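Local coordinates for protein formimidoylglutamase (Bacillus subtilis, PDB 3M1R) that catalyses the hydrolysis of N-formimidoyl-L-glutamate to L-glutamate and formamide in histidine degradation, using a binuclear metal site that normally holds manganese, at residues Ala148-Asp153 against Glu228-Val233; Gly221-Ile226 against Val274-Gln279; Val244-Leu249 against Asp268-Ala273; Ala284-Val289 against Ala306-His311. One frame throughout, in Å; residues are numbered along the deposited sequence.

Contact 1: Ala148-Asp153 against Glu228-Val233. With CA (calcium ion), chain B; CA (calcium ion), chain C.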
loop_
_atom_site.group_PDB
_atom_site.type_symbol
_atom_site.label_atom_id
_atom_site.label_comp_id
_atom_site.label_asym_id
_atom_site.label_seq_id
_atom_site.Cartn_x
_atom_site.Cartn_y
_atom_site.Cartn_z
ATOM N N ALA D 148 -13.131 28.773 -28.766
ATOM C CA ALA D 148 -12.279 29.228 -27.680
ATOM C C ALA D 148 -11.998 28.035 -26.778
ATOM O O ALA D 148 -12.869 27.183 -26.607
ATOM C CB ALA D 148 -12.959 30.300 -26.899
ATOM N N VAL D 149 -10.802 27.983 -26.198
ATOM C CA VAL D 149 -10.454 26.905 -25.270
ATOM C C VAL D 149 -10.150 27.492 -23.905
ATOM O O VAL D 149 -9.304 28.386 -23.773
ATOM C CB VAL D 149 -9.236 26.069 -25.743
ATOM C CG1 VAL D 149 -8.929 24.918 -24.748
ATOM C CG2 VAL D 149 -9.457 25.518 -27.148
ATOM N N ILE D 150 -10.872 27.013 -22.896
ATOM C CA ILE D 150 -10.518 27.297 -21.520
ATOM C C ILE D 150 -9.765 26.087 -20.974
ATOM O O ILE D 150 -10.348 25.017 -20.767
ATOM C CB ILE D 150 -11.749 27.620 -20.676
ATOM C CG1 ILE D 150 -12.379 28.926 -21.180
ATOM C CG2 ILE D 150 -11.379 27.743 -19.200
ATOM C CD1 ILE D 150 -13.745 29.181 -20.636
ATOM N N GLN D 151 -8.461 26.275 -20.776
ATOM C CA GLN D 151 -7.544 25.214 -20.355
ATOM C C GLN D 151 -7.196 25.397 -18.875
ATOM O O GLN D 151 -6.501 26.348 -18.513
ATOM C CB GLN D 151 -6.279 25.268 -21.229
ATOM C CG GLN D 151 -5.112 24.360 -20.807
ATOM C CD GLN D 151 -3.819 24.650 -21.588
ATOM O OE1 GLN D 151 -3.778 25.528 -22.458
ATOM N NE2 GLN D 151 -2.761 23.920 -21.266
ATOM N N PHE D 152 -7.718 24.518 -18.016
ATOM C CA PHE D 152 -7.304 24.499 -16.616
ATOM C C PHE D 152 -6.017 23.678 -16.525
ATOM O O PHE D 152 -6.002 22.489 -16.864
ATOM C CB PHE D 152 -8.386 23.896 -15.723
ATOM C CG PHE D 152 -9.574 24.799 -15.513
ATOM C CD1 PHE D 152 -9.582 25.727 -14.488
ATOM C CD2 PHE D 152 -10.674 24.713 -16.338
ATOM C CE1 PHE D 152 -10.667 26.546 -14.299
ATOM C CE2 PHE D 152 -11.765 25.545 -16.160
ATOM C CZ PHE D 152 -11.766 26.452 -15.138
ATOM N N ASP D 153 -4.938 24.315 -16.091
ATOM C CA ASP D 153 -3.631 23.677 -16.150
ATOM C C ASP D 153 -2.570 24.390 -15.325
ATOM O O ASP D 153 -2.523 25.629 -15.288
ATOM C CB ASP D 153 -3.159 23.588 -17.616
ATOM C CG ASP D 153 -2.382 22.328 -17.882
ATOM O OD1 ASP D 153 -1.551 22.012 -17.023
ATOM O OD2 ASP D 153 -2.601 21.656 -18.914
ATOM N N GLU D 228 -13.456 38.506 -16.017
ATOM C CA GLU D 228 -12.607 39.533 -16.594
ATOM C C GLU D 228 -12.154 39.159 -18.010
ATOM O O GLU D 228 -12.036 40.021 -18.870
ATOM C CB GLU D 228 -11.398 39.764 -15.679
ATOM C CG GLU D 228 -10.665 41.083 -15.890
ATOM C CD GLU D 228 -9.867 41.517 -14.665
ATOM O OE1 GLU D 228 -8.766 42.079 -14.838
ATOM O OE2 GLU D 228 -10.341 41.297 -13.529
ATOM N N ILE D 229 -11.923 37.874 -18.260
ATOM C CA ILE D 229 -11.363 37.454 -19.543
ATOM C C ILE D 229 -12.339 36.772 -20.507
ATOM O O ILE D 229 -12.201 36.900 -21.723
ATOM C CB ILE D 229 -10.157 36.501 -19.342
ATOM C CG1 ILE D 229 -9.358 36.378 -20.638
ATOM C CG2 ILE D 229 -10.634 35.135 -18.866
ATOM C CD1 ILE D 229 -9.075 37.700 -21.295
ATOM N N LEU D 230 -13.305 36.025 -19.982
ATOM C CA LEU D 230 -14.154 35.222 -20.860
ATOM C C LEU D 230 -14.978 36.062 -21.858
ATOM O O LEU D 230 -15.028 35.740 -23.053
ATOM C CB LEU D 230 -15.046 34.274 -20.057
ATOM C CG LEU D 230 -15.844 33.286 -20.910
ATOM C CD1 LEU D 230 -14.911 32.496 -21.801
ATOM C CD2 LEU D 230 -16.666 32.345 -20.040
ATOM N N PRO D 231 -15.626 37.140 -21.377
ATOM C CA PRO D 231 -16.427 37.993 -22.265
ATOM C C PRO D 231 -15.658 38.464 -23.485
ATOM O O PRO D 231 -16.215 38.492 -24.584
ATOM C CB PRO D 231 -16.768 39.182 -21.373
ATOM C CG PRO D 231 -16.899 38.571 -20.021
ATOM C CD PRO D 231 -15.797 37.527 -19.965
ATOM N N VAL D 232 -14.399 38.839 -23.303
ATOM C CA VAL D 232 -13.610 39.331 -24.424
ATOM C C VAL D 232 -13.437 38.228 -25.461
ATOM O O VAL D 232 -13.538 38.460 -26.662
ATOM C CB VAL D 232 -12.222 39.792 -23.973
ATOM C CG1 VAL D 232 -11.548 40.583 -25.086
ATOM C CG2 VAL D 232 -12.330 40.623 -22.709
ATOM N N VAL D 233 -13.183 37.018 -24.976
ATOM C CA VAL D 233 -12.901 35.891 -25.849
ATOM C C VAL D 233 -14.145 35.372 -26.571
ATOM O O VAL D 233 -14.085 35.030 -27.760
ATOM C CB VAL D 233 -12.218 34.760 -25.062
ATOM C CG1 VAL D 233 -12.133 33.502 -25.906
ATOM C CG2 VAL D 233 -10.823 35.211 -24.617
HETATM CA CA CA B . -0.721 19.859 -16.506
HETATM CA CA CA C . -0.772 19.723 -18.978
#
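Ala148 and Ile150 on strand 147-152 meet Val233 and Leu230 of helix 222-234, joining the central parallel sheet of the arginase alpha/beta fold to one of the helices that cover it. The contact consists of two buried methyl-to-methyl meetings. Ala148 CB lies 3.5 Å from Val233 CG1, closer than carbons usually come, and both side chains leave their backbones toward the other segment. Farther along the strand and earlier in the helix, Ile150 CD1 and Leu230 CD1 approach to 3.7 Å, with the two side chains crossing at about a right angle. Leu230 gets there by its torsions: CG stands anti to the backbone N (chi1 -173°), which carries the end of the chain nearer the strand than its first bond would suggest. Between the two touching residues the helix is kinked at Pro231, whose nitrogen has no hydrogen to give to the preceding turn. In the next shell, Ile150 also packs on Ile277 of helix 267-278, and Val233 on Ile187 of the adjoining strand.

The same strand leads directly to the metals. Asp153 follows its last residue and bridges the two calcium ions: OD1 binds the calcium of chain B at 2.4 Å and OD2 that of chain C at 2.7 Å; Asp245 completes the bridge between them. Gln151 probably helps to position this carboxylate. Its NE2, which also donates to His156 O, gives Asp153 OD2 a nearly straight hydrogen bond of 3.3 Å (170°), with the oxygen in the plane of the amide but the nitrogen 43° above the plane of the carboxylate.

Contact 2: Gly221-Ile226 against Val274-Gln279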
loop_
_atom_site.group_PDB
_atom_site.type_symbol
_atom_site.label_atom_id
_atom_site.label_comp_id
_atom_site.label_asym_id
_atom_site.label_seq_id
_atom_site.Cartn_x
_atom_site.Cartn_y
_atom_site.Cartn_z
ATOM N N GLY D 221 -8.978 36.116 -7.520
ATOM C CA GLY D 221 -10.039 35.135 -7.356
ATOM C C GLY D 221 -10.370 34.458 -8.672
ATOM O O GLY D 221 -10.427 35.112 -9.714
ATOM N N LEU D 222 -10.589 33.145 -8.639
ATOM C CA LEU D 222 -10.832 32.403 -9.876
ATOM C C LEU D 222 -12.055 32.893 -10.683
ATOM O O LEU D 222 -11.946 33.174 -11.877
ATOM C CB LEU D 222 -10.912 30.888 -9.611
ATOM C CG LEU D 222 -11.067 30.035 -10.874
ATOM C CD1 LEU D 222 -10.045 30.434 -11.937
ATOM C CD2 LEU D 222 -10.987 28.543 -10.562
ATOM N N ILE D 223 -13.218 32.980 -10.044
ATOM C CA ILE D 223 -14.412 33.387 -10.774
ATOM C C ILE D 223 -14.322 34.825 -11.325
ATOM O O ILE D 223 -14.661 35.065 -12.483
ATOM C CB ILE D 223 -15.705 33.215 -9.958
ATOM C CG1 ILE D 223 -15.900 31.753 -9.537
ATOM C CG2 ILE D 223 -16.890 33.701 -10.784
ATOM C CD1 ILE D 223 -16.406 30.871 -10.634
ATOM N N PRO D 224 -13.876 35.786 -10.501
ATOM C CA PRO D 224 -13.640 37.124 -11.067
ATOM C C PRO D 224 -12.602 37.113 -12.199
ATOM O O PRO D 224 -12.757 37.822 -13.186
ATOM C CB PRO D 224 -13.129 37.927 -9.865
ATOM C CG PRO D 224 -13.746 37.254 -8.690
ATOM C CD PRO D 224 -13.720 35.776 -9.036
ATOM N N THR D 225 -11.559 36.309 -12.068
ATOM C CA THR D 225 -10.564 36.222 -13.131
ATOM C C THR D 225 -11.205 35.804 -14.455
ATOM O O THR D 225 -10.885 36.347 -15.506
ATOM C CB THR D 225 -9.430 35.246 -12.791
ATOM O OG1 THR D 225 -8.644 35.772 -11.716
ATOM C CG2 THR D 225 -8.535 35.052 -13.998
ATOM N N ILE D 226 -12.124 34.849 -14.394
ATOM C CA ILE D 226 -12.817 34.367 -15.587
ATOM C C ILE D 226 -13.800 35.388 -16.167
ATOM O O ILE D 226 -13.925 35.519 -17.388
ATOM C CB ILE D 226 -13.550 33.046 -15.294
ATOM C CG1 ILE D 226 -12.550 31.936 -14.983
ATOM C CG2 ILE D 226 -14.415 32.639 -16.464
ATOM C CD1 ILE D 226 -13.226 30.628 -14.665
ATOM N N VAL D 274 -15.996 25.572 -13.196
ATOM C CA VAL D 274 -16.631 24.731 -14.200
ATOM C C VAL D 274 -18.167 24.967 -14.290
ATOM O O VAL D 274 -18.719 25.070 -15.392
ATOM C CB VAL D 274 -16.327 23.250 -13.931
ATOM C CG1 VAL D 274 -17.122 22.364 -14.868
ATOM C CG2 VAL D 274 -14.828 23.000 -14.081
ATOM N N LYS D 275 -18.858 25.046 -13.151
ATOM C CA LYS D 275 -20.305 25.285 -13.200
ATOM C C LYS D 275 -20.618 26.647 -13.855
ATOM O O LYS D 275 -21.486 26.747 -14.706
ATOM C CB LYS D 275 -20.976 25.164 -11.825
ATOM C CG LYS D 275 -22.420 25.719 -11.841
ATOM C CD LYS D 275 -23.187 25.544 -10.525
ATOM C CE LYS D 275 -22.363 25.917 -9.281
ATOM N NZ LYS D 275 -21.574 24.755 -8.700
ATOM N N TYR D 276 -19.885 27.681 -13.463
ATOM C CA TYR D 276 -19.989 28.981 -14.102
ATOM C C TYR D 276 -19.836 28.912 -15.624
ATOM O O TYR D 276 -20.747 29.299 -16.359
ATOM C CB TYR D 276 -18.965 29.958 -13.517
ATOM C CG TYR D 276 -19.112 31.360 -14.065
ATOM C CD1 TYR D 276 -20.214 32.137 -13.743
ATOM C CD2 TYR D 276 -18.157 31.900 -14.908
ATOM C CE1 TYR D 276 -20.364 33.423 -14.252
ATOM C CE2 TYR D 276 -18.299 33.181 -15.422
ATOM C CZ TYR D 276 -19.401 33.936 -15.088
ATOM O OH TYR D 276 -19.535 35.208 -15.591
ATOM N N ILE D 277 -18.684 28.444 -16.102
ATOM C CA ILE D 277 -18.436 28.371 -17.542
ATOM C C ILE D 277 -19.495 27.537 -18.271
ATOM O O ILE D 277 -19.936 27.886 -19.369
ATOM C CB ILE D 277 -17.048 27.781 -17.837
ATOM C CG1 ILE D 277 -15.956 28.770 -17.421
ATOM C CG2 ILE D 277 -16.932 27.427 -19.307
ATOM C CD1 ILE D 277 -14.591 28.130 -17.204
ATOM N N ALA D 278 -19.912 26.441 -17.644
ATOM C CA ALA D 278 -20.867 25.525 -18.250
ATOM C C ALA D 278 -22.223 26.170 -18.557
ATOM O O ALA D 278 -22.984 25.656 -19.382
ATOM C CB ALA D 278 -21.050 24.305 -17.363
ATOM N N GLN D 279 -22.525 27.286 -17.892
ATOM C CA GLN D 279 -23.789 28.004 -18.096
ATOM C C GLN D 279 -23.745 28.951 -19.284
ATOM O O GLN D 279 -24.780 29.426 -19.749
ATOM C CB GLN D 279 -24.138 28.833 -16.864
ATOM C CG GLN D 279 -24.481 28.012 -15.654
ATOM C CD GLN D 279 -24.811 28.877 -14.465
ATOM O OE1 GLN D 279 -23.927 29.477 -13.861
ATOM N NE2 GLN D 279 -26.094 28.957 -14.127
#
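The ring of Tyr276 is met at its edge, close to its plane, by Ile226 CG2, which lies 4.1 Å from both Tyr276 CD2 and Tyr276 CE2; the two side chains run past each other in opposite directions. Ile223 approaches the same residue obliquely and touches it nearer the backbone, its CD1 4.0 Å from Tyr276 CB. Because Tyr276 CG stands anti to the backbone N (chi1 -175°), the side chain is directed at the other helix, where Ile226 takes the ring edge and Ile223 the CB end. The second branch of Ile226 is used separately: its CD1 meets Ile277 CD1 at 3.8 Å, the side chains at about a right angle.

These residues join helices 222-234 and 267-278, neighbours on one side of the parallel sheet of the arginase fold. Their short segments run in nearly the same direction, crossing at -27° with the axes 10.8 Å apart, and Ile277 reaches on to Ile150 and Phe152 of strand 147-152. Gly221 divides helix 214-220 from helix 222-234 and occupies the N-cap of the latter. Its carbonyl oxygen takes two bonds from one residue, at 2.9 Å from Thr225 N and 2.8 Å from Thr225 OG1.

Contact 3: Val244-Leu249 against Asp268-Ala273. With CA (calcium ion), chain B; CA (calcium ion), chain C.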
loop_
_atom_site.group_PDB
_atom_site.type_symbol
_atom_site.label_atom_id
_atom_site.label_comp_id
_atom_site.label_asym_id
_atom_site.label_seq_id
_atom_site.Cartn_x
_atom_site.Cartn_y
_atom_site.Cartn_z
ATOM N N VAL D 244 -10.175 20.377 -18.807
ATOM C CA VAL D 244 -9.721 20.309 -17.432
ATOM C C VAL D 244 -8.591 19.302 -17.268
ATOM O O VAL D 244 -8.793 18.093 -17.394
ATOM C CB VAL D 244 -10.842 19.924 -16.473
ATOM C CG1 VAL D 244 -10.276 19.890 -15.047
ATOM C CG2 VAL D 244 -11.977 20.919 -16.587
ATOM N N ASP D 245 -7.398 19.819 -17.003
ATOM C CA ASP D 245 -6.255 18.989 -16.670
ATOM C C ASP D 245 -6.214 18.975 -15.154
ATOM O O ASP D 245 -6.028 20.003 -14.516
ATOM C CB ASP D 245 -4.985 19.593 -17.252
ATOM C CG ASP D 245 -3.729 18.797 -16.902
ATOM O OD1 ASP D 245 -3.671 18.091 -15.880
ATOM O OD2 ASP D 245 -2.785 18.888 -17.690
HETATM N N MSE D 246 -6.435 17.806 -14.580
HETATM C CA MSE D 246 -6.658 17.715 -13.142
HETATM C C MSE D 246 -5.434 18.126 -12.341
HETATM O O MSE D 246 -5.545 18.425 -11.156
HETATM C CB MSE D 246 -7.143 16.310 -12.742
HETATM C CG MSE D 246 -8.560 15.984 -13.247
HETATM SE SE MSE D 246 -10.003 17.117 -12.501
HETATM C CE MSE D 246 -10.027 16.325 -10.709
ATOM N N ASP D 247 -4.266 18.184 -12.980
ATOM C CA ASP D 247 -3.075 18.551 -12.224
ATOM C C ASP D 247 -3.001 20.047 -11.934
ATOM O O ASP D 247 -2.098 20.498 -11.237
ATOM C CB ASP D 247 -1.774 17.992 -12.831
ATOM C CG ASP D 247 -1.414 18.636 -14.146
ATOM O OD1 ASP D 247 -1.818 19.811 -14.391
ATOM O OD2 ASP D 247 -0.716 17.955 -14.933
ATOM N N VAL D 248 -3.984 20.799 -12.418
ATOM C CA VAL D 248 -4.171 22.181 -11.979
ATOM C C VAL D 248 -4.480 22.206 -10.471
ATOM O O VAL D 248 -4.240 23.197 -9.786
ATOM C CB VAL D 248 -5.327 22.857 -12.755
ATOM C CG1 VAL D 248 -6.701 22.411 -12.209
ATOM C CG2 VAL D 248 -5.204 24.364 -12.700
ATOM N N LEU D 249 -5.018 21.100 -9.964
ATOM C CA LEU D 249 -5.367 21.009 -8.556
ATOM C C LEU D 249 -4.127 20.766 -7.731
ATOM O O LEU D 249 -3.180 20.147 -8.193
ATOM C CB LEU D 249 -6.360 19.866 -8.299
ATOM C CG LEU D 249 -7.755 20.050 -8.876
ATOM C CD1 LEU D 249 -8.488 18.712 -8.942
ATOM C CD2 LEU D 249 -8.571 21.092 -8.069
ATOM N N ASP D 268 -13.150 22.531 -4.729
ATOM C CA ASP D 268 -14.380 23.313 -4.664
ATOM C C ASP D 268 -14.290 24.599 -5.503
ATOM O O ASP D 268 -15.265 25.012 -6.134
ATOM C CB ASP D 268 -14.735 23.620 -3.210
ATOM C CG ASP D 268 -13.587 24.237 -2.453
ATOM O OD1 ASP D 268 -13.249 25.405 -2.737
ATOM O OD2 ASP D 268 -13.021 23.552 -1.572
ATOM N N GLU D 269 -13.116 25.218 -5.505
ATOM C CA GLU D 269 -12.805 26.328 -6.401
ATOM C C GLU D 269 -12.968 25.925 -7.871
ATOM O O GLU D 269 -13.553 26.653 -8.659
ATOM C CB GLU D 269 -11.351 26.711 -6.211
ATOM C CG GLU D 269 -11.092 28.114 -5.807
ATOM C CD GLU D 269 -9.603 28.368 -5.677
ATOM O OE1 GLU D 269 -8.859 27.425 -5.294
ATOM O OE2 GLU D 269 -9.176 29.500 -5.984
ATOM N N LEU D 270 -12.424 24.770 -8.242
ATOM C CA LEU D 270 -12.548 24.284 -9.615
ATOM C C LEU D 270 -14.008 23.987 -9.946
ATOM O O LEU D 270 -14.505 24.375 -11.012
ATOM C CB LEU D 270 -11.678 23.031 -9.838
ATOM C CG LEU D 270 -11.652 22.340 -11.215
ATOM C CD1 LEU D 270 -11.259 23.317 -12.324
ATOM C CD2 LEU D 270 -10.714 21.080 -11.228
ATOM N N LEU D 271 -14.699 23.296 -9.040
ATOM C CA LEU D 271 -16.070 22.880 -9.331
ATOM C C LEU D 271 -16.927 24.118 -9.625
ATOM O O LEU D 271 -17.725 24.121 -10.561
ATOM C CB LEU D 271 -16.662 22.055 -8.186
ATOM C CG LEU D 271 -15.966 20.727 -7.846
ATOM C CD1 LEU D 271 -16.609 20.080 -6.616
ATOM C CD2 LEU D 271 -16.029 19.772 -9.015
ATOM N N GLU D 272 -16.738 25.172 -8.839
ATOM C CA GLU D 272 -17.542 26.382 -8.988
ATOM C C GLU D 272 -17.261 27.018 -10.343
ATOM O O GLU D 272 -18.170 27.468 -11.023
ATOM C CB GLU D 272 -17.246 27.365 -7.852
ATOM C CG GLU D 272 -18.394 28.296 -7.501
ATOM C CD GLU D 272 -19.651 27.548 -7.068
ATOM O OE1 GLU D 272 -20.755 28.117 -7.199
ATOM O OE2 GLU D 272 -19.545 26.391 -6.604
ATOM N N ALA D 273 -15.993 27.022 -10.739
ATOM C CA ALA D 273 -15.577 27.640 -12.002
ATOM C C ALA D 273 -16.135 26.892 -13.208
ATOM O O ALA D 273 -16.673 27.495 -14.133
ATOM C CB ALA D 273 -14.043 27.728 -12.084
HETATM CA CA CA B . -0.721 19.859 -16.506
HETATM CA CA CA C . -0.772 19.723 -18.978
#
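A chi1 of 180° and a chi2 of 56° turn Leu270 CD2 into a group of side chains from Val244, selenomethionine Met246, Val248 and Leu249. That single methyl carries most of the contact. Leu249 CD2 lies 3.8 Å from Leu270 CD2, where the two leucines cross at about a right angle, while Val244 CG1 comes in from the strand at 4.0 Å from Leu270 CD2. The selenium of Met246, 4.2 Å from Leu270 CD2, is another neighbour, and Val248 CG1 is a looser one. All five residues are buried.

The end of the strand and the 3-10 turn 246-248 that follows it carry metal ligands. Asp245 points away from the helix, and its OD2 bridges the two calcium ions, 2.6 Å from that of chain B and 2.5 Å from that of chain C. Asp247 grips the chain B calcium with both carboxylate oxygens, OD1 at 2.4 Å and OD2 at 2.5 Å; His155 and Asp153 also bind that ion. Leu270 therefore packs behind a turn whose other side holds the two calcium ions, at the sites inferred to bind manganese.

The contact lies within the beta-alpha-beta unit of strand 239-245, helix 267-278 and strand 283-289. Phe152 of the adjacent strand 147-152 adds to the packing round Val244 and Leu270, Ala273 leans on helix 222-234, and Leu271 touches helix 300-318 as well as Pro262 of the second subunit.

Contact 4: Ala284-Val289 against Ala306-His311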
loop_
_atom_site.group_PDB
_atom_site.type_symbol
_atom_site.label_atom_id
_atom_site.label_comp_id
_atom_site.label_asym_id
_atom_site.label_seq_id
_atom_site.Cartn_x
_atom_site.Cartn_y
_atom_site.Cartn_z
ATOM N N ALA D 284 -19.256 23.795 -26.204
ATOM C CA ALA D 284 -19.256 22.700 -27.168
ATOM C C ALA D 284 -18.849 21.354 -26.556
ATOM O O ALA D 284 -19.110 20.304 -27.135
ATOM C CB ALA D 284 -18.357 23.041 -28.354
ATOM N N GLY D 285 -18.205 21.384 -25.392
ATOM C CA GLY D 285 -17.716 20.162 -24.779
ATOM C C GLY D 285 -16.829 20.386 -23.567
ATOM O O GLY D 285 -16.435 21.507 -23.252
ATOM N N ILE D 286 -16.552 19.304 -22.854
ATOM C CA ILE D 286 -15.615 19.348 -21.762
ATOM C C ILE D 286 -14.840 18.028 -21.763
ATOM O O ILE D 286 -15.386 16.950 -22.071
ATOM C CB ILE D 286 -16.308 19.622 -20.403
ATOM C CG1 ILE D 286 -15.271 19.745 -19.280
ATOM C CG2 ILE D 286 -17.334 18.540 -20.073
ATOM C CD1 ILE D 286 -15.876 20.095 -17.924
ATOM N N GLU D 287 -13.554 18.120 -21.457
ATOM C CA GLU D 287 -12.723 16.935 -21.322
ATOM C C GLU D 287 -11.982 17.001 -19.999
ATOM O O GLU D 287 -11.662 18.073 -19.504
ATOM C CB GLU D 287 -11.733 16.836 -22.482
ATOM C CG GLU D 287 -10.688 17.924 -22.453
ATOM C CD GLU D 287 -9.786 17.904 -23.682
ATOM O OE1 GLU D 287 -10.048 17.112 -24.613
ATOM O OE2 GLU D 287 -8.817 18.689 -23.719
ATOM N N ILE D 288 -11.727 15.839 -19.422
ATOM C CA ILE D 288 -10.925 15.755 -18.219
ATOM C C ILE D 288 -9.716 14.881 -18.496
ATOM O O ILE D 288 -9.852 13.750 -18.980
ATOM C CB ILE D 288 -11.737 15.167 -17.084
ATOM C CG1 ILE D 288 -12.949 16.069 -16.829
ATOM C CG2 ILE D 288 -10.866 14.996 -15.824
ATOM C CD1 ILE D 288 -13.906 15.479 -15.848
ATOM N N VAL D 289 -8.534 15.420 -18.229
ATOM C CA VAL D 289 -7.318 14.674 -18.471
ATOM C C VAL D 289 -6.436 14.602 -17.236
ATOM O O VAL D 289 -6.638 15.328 -16.257
ATOM C CB VAL D 289 -6.494 15.267 -19.654
ATOM C CG1 VAL D 289 -7.244 15.112 -20.957
ATOM C CG2 VAL D 289 -6.148 16.736 -19.393
ATOM N N ALA D 306 -15.265 13.111 -11.233
ATOM C CA ALA D 306 -16.697 12.857 -11.378
ATOM C C ALA D 306 -17.501 14.084 -10.944
ATOM O O ALA D 306 -18.489 14.430 -11.568
ATOM C CB ALA D 306 -17.110 11.615 -10.587
ATOM N N HIS D 307 -17.056 14.761 -9.888
ATOM C CA HIS D 307 -17.749 15.963 -9.441
ATOM C C HIS D 307 -17.616 17.121 -10.427
ATOM O O HIS D 307 -18.520 17.940 -10.550
ATOM C CB HIS D 307 -17.324 16.362 -8.030
ATOM C CG HIS D 307 -18.095 15.654 -6.960
ATOM N ND1 HIS D 307 -17.976 14.299 -6.720
ATOM C CD2 HIS D 307 -19.004 16.110 -6.064
ATOM C CE1 HIS D 307 -18.778 13.953 -5.731
ATOM N NE2 HIS D 307 -19.408 15.034 -5.315
ATOM N N VAL D 308 -16.490 17.189 -11.135
ATOM C CA VAL D 308 -16.372 18.143 -12.229
ATOM C C VAL D 308 -17.464 17.873 -13.276
ATOM O O VAL D 308 -18.022 18.798 -13.857
ATOM C CB VAL D 308 -14.991 18.076 -12.911
ATOM C CG1 VAL D 308 -14.969 18.949 -14.133
ATOM C CG2 VAL D 308 -13.872 18.456 -11.933
ATOM N N LEU D 309 -17.741 16.599 -13.530
ATOM C CA LEU D 309 -18.776 16.203 -14.475
ATOM C C LEU D 309 -20.161 16.632 -13.970
ATOM O O LEU D 309 -20.934 17.255 -14.699
ATOM C CB LEU D 309 -18.741 14.689 -14.699
ATOM C CG LEU D 309 -18.083 14.210 -15.998
ATOM C CD1 LEU D 309 -17.285 15.323 -16.662
ATOM C CD2 LEU D 309 -17.233 12.952 -15.782
ATOM N N LEU D 310 -20.451 16.306 -12.716
ATOM C CA LEU D 310 -21.695 16.713 -12.080
ATOM C C LEU D 310 -21.908 18.223 -12.135
ATOM O O LEU D 310 -22.998 18.657 -12.456
ATOM C CB LEU D 310 -21.770 16.199 -10.643
ATOM C CG LEU D 310 -21.894 14.671 -10.575
ATOM C CD1 LEU D 310 -21.704 14.156 -9.159
ATOM C CD2 LEU D 310 -23.246 14.224 -11.118
ATOM N N HIS D 311 -20.867 19.014 -11.862
ATOM C CA HIS D 311 -21.010 20.463 -11.821
ATOM C C HIS D 311 -21.103 21.081 -13.213
ATOM O O HIS D 311 -21.757 22.089 -13.404
ATOM C CB HIS D 311 -19.913 21.122 -10.982
ATOM C CG HIS D 311 -20.113 20.971 -9.506
ATOM N ND1 HIS D 311 -20.573 21.994 -8.704
ATOM C CD2 HIS D 311 -19.918 19.909 -8.682
ATOM C CE1 HIS D 311 -20.661 21.573 -7.454
ATOM N NE2 HIS D 311 -20.261 20.313 -7.413
#
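Behind Ile286 and Ile288, which pack on Val308 and Leu309, Glu287 OE2 is gripped by two hydroxyl groups, Ser243 OG and Ser133 OG, while its OE1 is hydrogen-bonded to Thr136 OG1. This buried carboxylate leaves strand 283-289 on the side away from helix 300-318, so Glu287 bonds on one side of this strand of the arginase alpha/beta fold while Ile286 and Ile288 point to the helix on the other. Segment and helix run nearly antiparallel, at 169° with their axes 9.8 Å apart: the chain goes up the strand and returns down the helix that covers it.

On the helix side, Val308 CG1 touches the ends of two isoleucines, which reach it from directions about a right angle apart. Ile286 CD1 reaches it at 4.1 Å, crossing obliquely, and Ile288 CD1 at 4.0 Å as those two side chains slide past each other in opposite directions. Ile286 extends straight out, its CG1 anti to the backbone N (chi1 -177°), and also touches Val274 of helix 267-278, so the two helices share its end. Helix 300-318 also meets helix 60-69, where Leu309 packs on Ile64. His311, buried in the assembly, meets Phe194 of the second subunit edge-to-face, placing the helix close to a subunit boundary.

Leu309 first heads past the strand and then turns in, with a chi1 of -102° that is far from the usual staggered positions. It ends against Ile288, where Leu309 CD1 and Ile288 CD1 are 3.5 Å apart, tighter than normal carbon contact.

Contacts 1, 3 and 4 are buried and tie helices 222-234, 267-278 and 300-318 to neighbouring strands of one parallel sheet. Contact 2 is partly buried and joins two of those helices to each other, sharing one with contact 1 and the other with contact 3. All four meet across their segments through apolar side chains, but their polar chemistry differs. Contacts 1 and 3 reach the ends of adjacent strands and supply aspartates to the same two calcium ions, whereas contact 2 lies away from the metals. In contact 4 the strand's glutamate is instead held by serine and threonine hydroxyls. Contacts 3 and 4 also touch the second subunit.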